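Local coordinates for mandelate racemase/muconate lactonizing enzyme family protein (Azoarcus sp., PDB 2QDE), which belongs to the enolase superfamily, pairing an enolase-like N-terminal domain with a TIM-barrel domain, and is modelled here with a bound barium ion, at residues Ile5-Met17 and Val374-Thr388. Sequence-based numbering, arbitrary orientation.
Sequences ITKVEVIPISTPM and VRRLVTPGKAARVVT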
loop_
_atom_site.group_PDB
_atom_site.type_symbol
_atom_site.label_atom_id
_atom_site.label_comp_id
_atom_site.label_asym_id
_atom_site.label_seq_id
_atom_site.Cartn_x
_atom_site.Cartn_y
_atom_site.Cartn_z
ATOM N N ILE A 5 25.281 42.006 13.238
ATOM C CA ILE A 5 26.508 41.219 13.371
ATOM C C ILE A 5 27.612 41.886 12.565
ATOM O O ILE A 5 27.459 42.130 11.372
ATOM C CB ILE A 5 26.296 39.777 12.853
ATOM C CG1 ILE A 5 25.218 39.083 13.689
ATOM C CG2 ILE A 5 27.600 38.992 12.928
ATOM C CD1 ILE A 5 24.695 37.809 13.069
ATOM N N THR A 6 28.730 42.172 13.215
ATOM C CA THR A 6 29.838 42.846 12.548
ATOM C C THR A 6 31.107 42.015 12.516
ATOM O O THR A 6 32.063 42.363 11.822
ATOM C CB THR A 6 30.174 44.162 13.260
ATOM O OG1 THR A 6 30.562 43.877 14.607
ATOM C CG2 THR A 6 28.974 45.084 13.275
ATOM N N LYS A 7 31.122 40.919 13.266
ATOM C CA LYS A 7 32.305 40.080 13.322
ATOM C C LYS A 7 31.949 38.642 13.675
ATOM O O LYS A 7 31.187 38.387 14.605
ATOM C CB LYS A 7 33.273 40.671 14.351
ATOM C CG LYS A 7 34.635 40.015 14.467
ATOM C CD LYS A 7 35.491 40.846 15.433
ATOM C CE LYS A 7 36.582 40.019 16.093
ATOM N NZ LYS A 7 37.280 40.785 17.179
ATOM N N VAL A 8 32.501 37.702 12.915
ATOM C CA VAL A 8 32.251 36.293 13.162
ATOM C C VAL A 8 33.582 35.636 13.502
ATOM O O VAL A 8 34.528 35.668 12.708
ATOM C CB VAL A 8 31.614 35.625 11.923
ATOM C CG1 VAL A 8 31.374 34.153 12.184
ATOM C CG2 VAL A 8 30.307 36.323 11.587
ATOM N N GLU A 9 33.653 35.044 14.691
ATOM C CA GLU A 9 34.875 34.404 15.164
ATOM C C GLU A 9 34.702 32.937 15.560
ATOM O O GLU A 9 33.845 32.603 16.379
ATOM C CB GLU A 9 35.430 35.202 16.352
ATOM C CG GLU A 9 36.476 34.476 17.179
ATOM C CD GLU A 9 36.970 35.313 18.343
ATOM O OE1 GLU A 9 36.243 36.243 18.757
ATOM O OE2 GLU A 9 38.077 35.036 18.855
ATOM N N VAL A 10 35.538 32.074 14.982
ATOM C CA VAL A 10 35.501 30.641 15.265
ATOM C C VAL A 10 36.820 30.190 15.881
ATOM O O VAL A 10 37.873 30.316 15.261
ATOM C CB VAL A 10 35.244 29.822 13.985
ATOM C CG1 VAL A 10 35.216 28.339 14.317
ATOM C CG2 VAL A 10 33.926 30.248 13.358
ATOM N N ILE A 11 36.745 29.665 17.099
ATOM C CA ILE A 11 37.913 29.212 17.848
ATOM C C ILE A 11 37.984 27.693 17.970
ATOM O O ILE A 11 37.094 27.067 18.553
ATOM C CB ILE A 11 37.890 29.780 19.287
ATOM C CG1 ILE A 11 37.638 31.286 19.251
ATOM C CG2 ILE A 11 39.192 29.449 20.000
ATOM C CD1 ILE A 11 37.326 31.872 20.598
ATOM N N PRO A 12 39.054 27.079 17.437
ATOM C CA PRO A 12 39.198 25.621 17.520
ATOM C C PRO A 12 39.806 25.219 18.867
ATOM O O PRO A 12 40.905 25.656 19.214
ATOM C CB PRO A 12 40.127 25.310 16.356
ATOM C CG PRO A 12 41.057 26.498 16.373
ATOM C CD PRO A 12 40.117 27.672 16.602
ATOM N N ILE A 13 39.089 24.402 19.632
ATOM C CA ILE A 13 39.594 23.963 20.925
ATOM C C ILE A 13 39.686 22.446 21.065
ATOM O O ILE A 13 38.990 21.686 20.381
ATOM C CB ILE A 13 38.729 24.502 22.101
ATOM C CG1 ILE A 13 37.276 24.067 21.931
ATOM C CG2 ILE A 13 38.826 26.024 22.176
ATOM C CD1 ILE A 13 36.422 24.296 23.189
ATOM N N SER A 14 40.571 22.016 21.952
ATOM C CA SER A 14 40.759 20.601 22.228
ATOM C C SER A 14 40.702 20.458 23.746
ATOM O O SER A 14 41.559 20.980 24.454
ATOM C CB SER A 14 42.112 20.121 21.695
ATOM O OG SER A 14 42.150 20.157 20.277
ATOM N N THR A 15 39.687 19.755 24.239
ATOM C CA THR A 15 39.511 19.576 25.676
ATOM C C THR A 15 39.868 18.179 26.183
ATOM O O THR A 15 39.288 17.183 25.759
ATOM C CB THR A 15 38.062 19.888 26.081
ATOM O OG1 THR A 15 37.701 21.175 25.576
ATOM C CG2 THR A 15 37.914 19.886 27.595
ATOM N N PRO A 16 40.844 18.094 27.101
ATOM C CA PRO A 16 41.260 16.803 27.655
ATOM C C PRO A 16 40.172 16.219 28.561
ATOM O O PRO A 16 39.438 16.956 29.219
ATOM C CB PRO A 16 42.520 17.150 28.450
ATOM C CG PRO A 16 43.021 18.421 27.802
ATOM C CD PRO A 16 41.748 19.170 27.545
ATOM N N MET A 17 40.086 14.894 28.595
ATOM C CA MET A 17 39.111 14.192 29.421
ATOM C C MET A 17 39.693 13.823 30.789
ATOM O O MET A 17 40.912 13.647 30.929
ATOM C CB MET A 17 38.664 12.912 28.709
ATOM C CG MET A 17 38.022 13.147 27.354
ATOM S SD MET A 17 36.264 13.526 27.463
ATOM C CE MET A 17 35.571 11.961 27.036
ATOM N N VAL A 374 40.071 29.315 27.706
ATOM C CA VAL A 374 39.769 29.097 26.300
ATOM C C VAL A 374 41.067 29.195 25.503
ATOM O O VAL A 374 41.363 28.340 24.668
ATOM C CB VAL A 374 38.770 30.134 25.775
ATOM C CG1 VAL A 374 38.765 30.134 24.255
ATOM C CG2 VAL A 374 37.378 29.812 26.301
ATOM N N ARG A 375 41.843 30.242 25.763
ATOM C CA ARG A 375 43.111 30.408 25.065
ATOM C C ARG A 375 44.024 29.211 25.311
ATOM O O ARG A 375 44.699 28.756 24.396
ATOM C CB ARG A 375 43.812 31.696 25.501
ATOM C CG ARG A 375 43.284 32.938 24.819
ATOM C CD ARG A 375 44.146 34.143 25.147
ATOM N NE ARG A 375 43.916 34.623 26.508
ATOM C CZ ARG A 375 42.857 35.341 26.883
ATOM N NH1 ARG A 375 41.923 35.667 25.999
ATOM N NH2 ARG A 375 42.730 35.734 28.144
ATOM N N ARG A 376 44.031 28.693 26.538
ATOM C CA ARG A 376 44.870 27.545 26.858
ATOM C C ARG A 376 44.438 26.263 26.148
ATOM O O ARG A 376 45.258 25.371 25.923
ATOM C CB ARG A 376 44.900 27.296 28.376
ATOM C CG ARG A 376 45.747 28.289 29.160
ATOM C CD ARG A 376 46.007 27.815 30.586
ATOM N NE ARG A 376 44.845 27.950 31.458
ATOM C CZ ARG A 376 44.403 29.112 31.933
ATOM N NH1 ARG A 376 45.031 30.248 31.621
ATOM N NH2 ARG A 376 43.331 29.144 32.719
ATOM N N LEU A 377 43.162 26.171 25.782
ATOM C CA LEU A 377 42.664 24.962 25.123
ATOM C C LEU A 377 42.650 24.992 23.595
ATOM O O LEU A 377 42.237 24.019 22.968
ATOM C CB LEU A 377 41.259 24.613 25.633
ATOM C CG LEU A 377 41.091 24.294 27.130
ATOM C CD1 LEU A 377 39.666 23.817 27.382
ATOM C CD2 LEU A 377 42.070 23.219 27.574
ATOM N N VAL A 378 43.094 26.091 22.991
ATOM C CA VAL A 378 43.120 26.167 21.535
ATOM C C VAL A 378 43.924 24.984 20.986
ATOM O O VAL A 378 45.010 24.681 21.469
ATOM C CB VAL A 378 43.737 27.502 21.059
ATOM C CG1 VAL A 378 43.800 27.550 19.528
ATOM C CG2 VAL A 378 42.904 28.660 21.591
ATOM N N THR A 379 43.361 24.307 19.989
ATOM C CA THR A 379 43.985 23.141 19.375
ATOM C C THR A 379 45.398 23.427 18.858
ATOM O O THR A 379 45.612 24.365 18.089
ATOM C CB THR A 379 43.117 22.622 18.197
ATOM O OG1 THR A 379 41.780 22.373 18.656
ATOM C CG2 THR A 379 43.702 21.337 17.626
ATOM N N PRO A 380 46.384 22.615 19.281
ATOM C CA PRO A 380 47.774 22.801 18.845
ATOM C C PRO A 380 47.891 22.835 17.323
ATOM O O PRO A 380 47.298 22.002 16.636
ATOM C CB PRO A 380 48.491 21.590 19.443
ATOM C CG PRO A 380 47.718 21.333 20.710
ATOM C CD PRO A 380 46.280 21.508 20.252
ATOM N N GLY A 381 48.650 23.798 16.807
ATOM C CA GLY A 381 48.836 23.917 15.371
ATOM C C GLY A 381 47.718 24.671 14.673
ATOM O O GLY A 381 47.771 24.904 13.465
ATOM N N LYS A 382 46.704 25.058 15.438
ATOM C CA LYS A 382 45.567 25.782 14.887
ATOM C C LYS A 382 45.367 27.141 15.541
ATOM O O LYS A 382 45.845 27.397 16.647
ATOM C CB LYS A 382 44.289 24.948 15.028
ATOM C CG LYS A 382 44.281 23.705 14.151
ATOM C CD LYS A 382 42.900 23.052 14.053
ATOM C CE LYS A 382 42.902 21.978 12.964
ATOM N NZ LYS A 382 41.648 21.162 12.924
ATOM N N ALA A 383 44.651 28.012 14.845
ATOM C CA ALA A 383 44.391 29.347 15.344
ATOM C C ALA A 383 42.937 29.719 15.105
ATOM O O ALA A 383 42.271 29.144 14.244
ATOM C CB ALA A 383 45.309 30.347 14.650
ATOM N N ALA A 384 42.445 30.673 15.885
ATOM C CA ALA A 384 41.078 31.133 15.741
ATOM C C ALA A 384 40.982 31.868 14.416
ATOM O O ALA A 384 41.964 32.442 13.947
ATOM C CB ALA A 384 40.718 32.077 16.882
ATOM N N ARG A 385 39.803 31.845 13.805
ATOM C CA ARG A 385 39.613 32.541 12.549
ATOM C C ARG A 385 38.585 33.651 12.730
ATOM O O ARG A 385 37.560 33.454 13.389
ATOM C CB ARG A 385 39.159 31.577 11.460
ATOM C CG ARG A 385 39.044 32.266 10.135
ATOM C CD ARG A 385 38.836 31.301 9.001
ATOM N NE ARG A 385 38.615 32.035 7.760
ATOM C CZ ARG A 385 38.276 31.466 6.616
ATOM N NH1 ARG A 385 38.118 30.150 6.567
ATOM N NH2 ARG A 385 38.103 32.206 5.529
ATOM N N VAL A 386 38.860 34.816 12.148
ATOM C CA VAL A 386 37.968 35.965 12.273
ATOM C C VAL A 386 37.601 36.563 10.917
ATOM O O VAL A 386 38.446 36.700 10.032
ATOM C CB VAL A 386 38.615 37.067 13.154
ATOM C CG1 VAL A 386 37.678 38.255 13.297
ATOM C CG2 VAL A 386 38.949 36.503 14.526
ATOM N N VAL A 387 36.325 36.904 10.764
ATOM C CA VAL A 387 35.812 37.485 9.536
ATOM C C VAL A 387 35.033 38.739 9.894
ATOM O O VAL A 387 34.184 38.713 10.784
ATOM C CB VAL A 387 34.841 36.528 8.801
ATOM C CG1 VAL A 387 34.539 37.070 7.410
ATOM C CG2 VAL A 387 35.431 35.130 8.714
ATOM N N THR A 388 35.331 39.838 9.206
ATOM C CA THR A 388 34.641 41.101 9.433
ATOM C C THR A 388 34.059 41.568 8.107
ATOM O O THR A 388 33.197 42.470 8.131
ATOM C CB THR A 388 35.591 42.203 9.971
ATOM O OG1 THR A 388 36.710 42.330 9.089
ATOM C CG2 THR A 388 36.102 41.851 11.362
HETATM O O HOH W 1 31.188 43.654 8.961
#
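Pro12 of strand 5-15 sits in the bend that the chain makes between helix 371-377 and strand 385-387. From CB, which passes 4.1 Å from OG1 of Thr379, the ring runs to CG, 3.8 Å from CB of Lys382, and on to CD, which closes the ring onto N and lies 3.5 Å from the carbonyl O of Ala383. Its own carbonyl O accepts the N-H of Thr379 at 2.9 Å, the donor lying well above the carbonyl plane. Two residues on, Ser14 N bonds to Leu377 O from nearly straight ahead of the carbonyl (C=O...N 162°). With its hydroxyl beside the backbone N (chi1 -55°), Thr379 donates from OG1 to OG of Ser14 at 2.8 Å; Gln62 and Asp32 extend this buried chain at its two ends. Beyond the bend, strand 385-387 runs antiparallel to strand 5-15, with Val8-Val387 and Val10-Arg385 as hydrogen-bonded pairs. Lys7 stretches over Val386, its CE only 3.5 Å from CG1, a tight fit. Arg385 instead reaches a salt bridge with Asp71. The C-terminal tail thus adds an edge strand to the N-terminal domain's sheet, held by backbone bonds along the strand and at the bend, where linked hydroxyls add a side-chain bond.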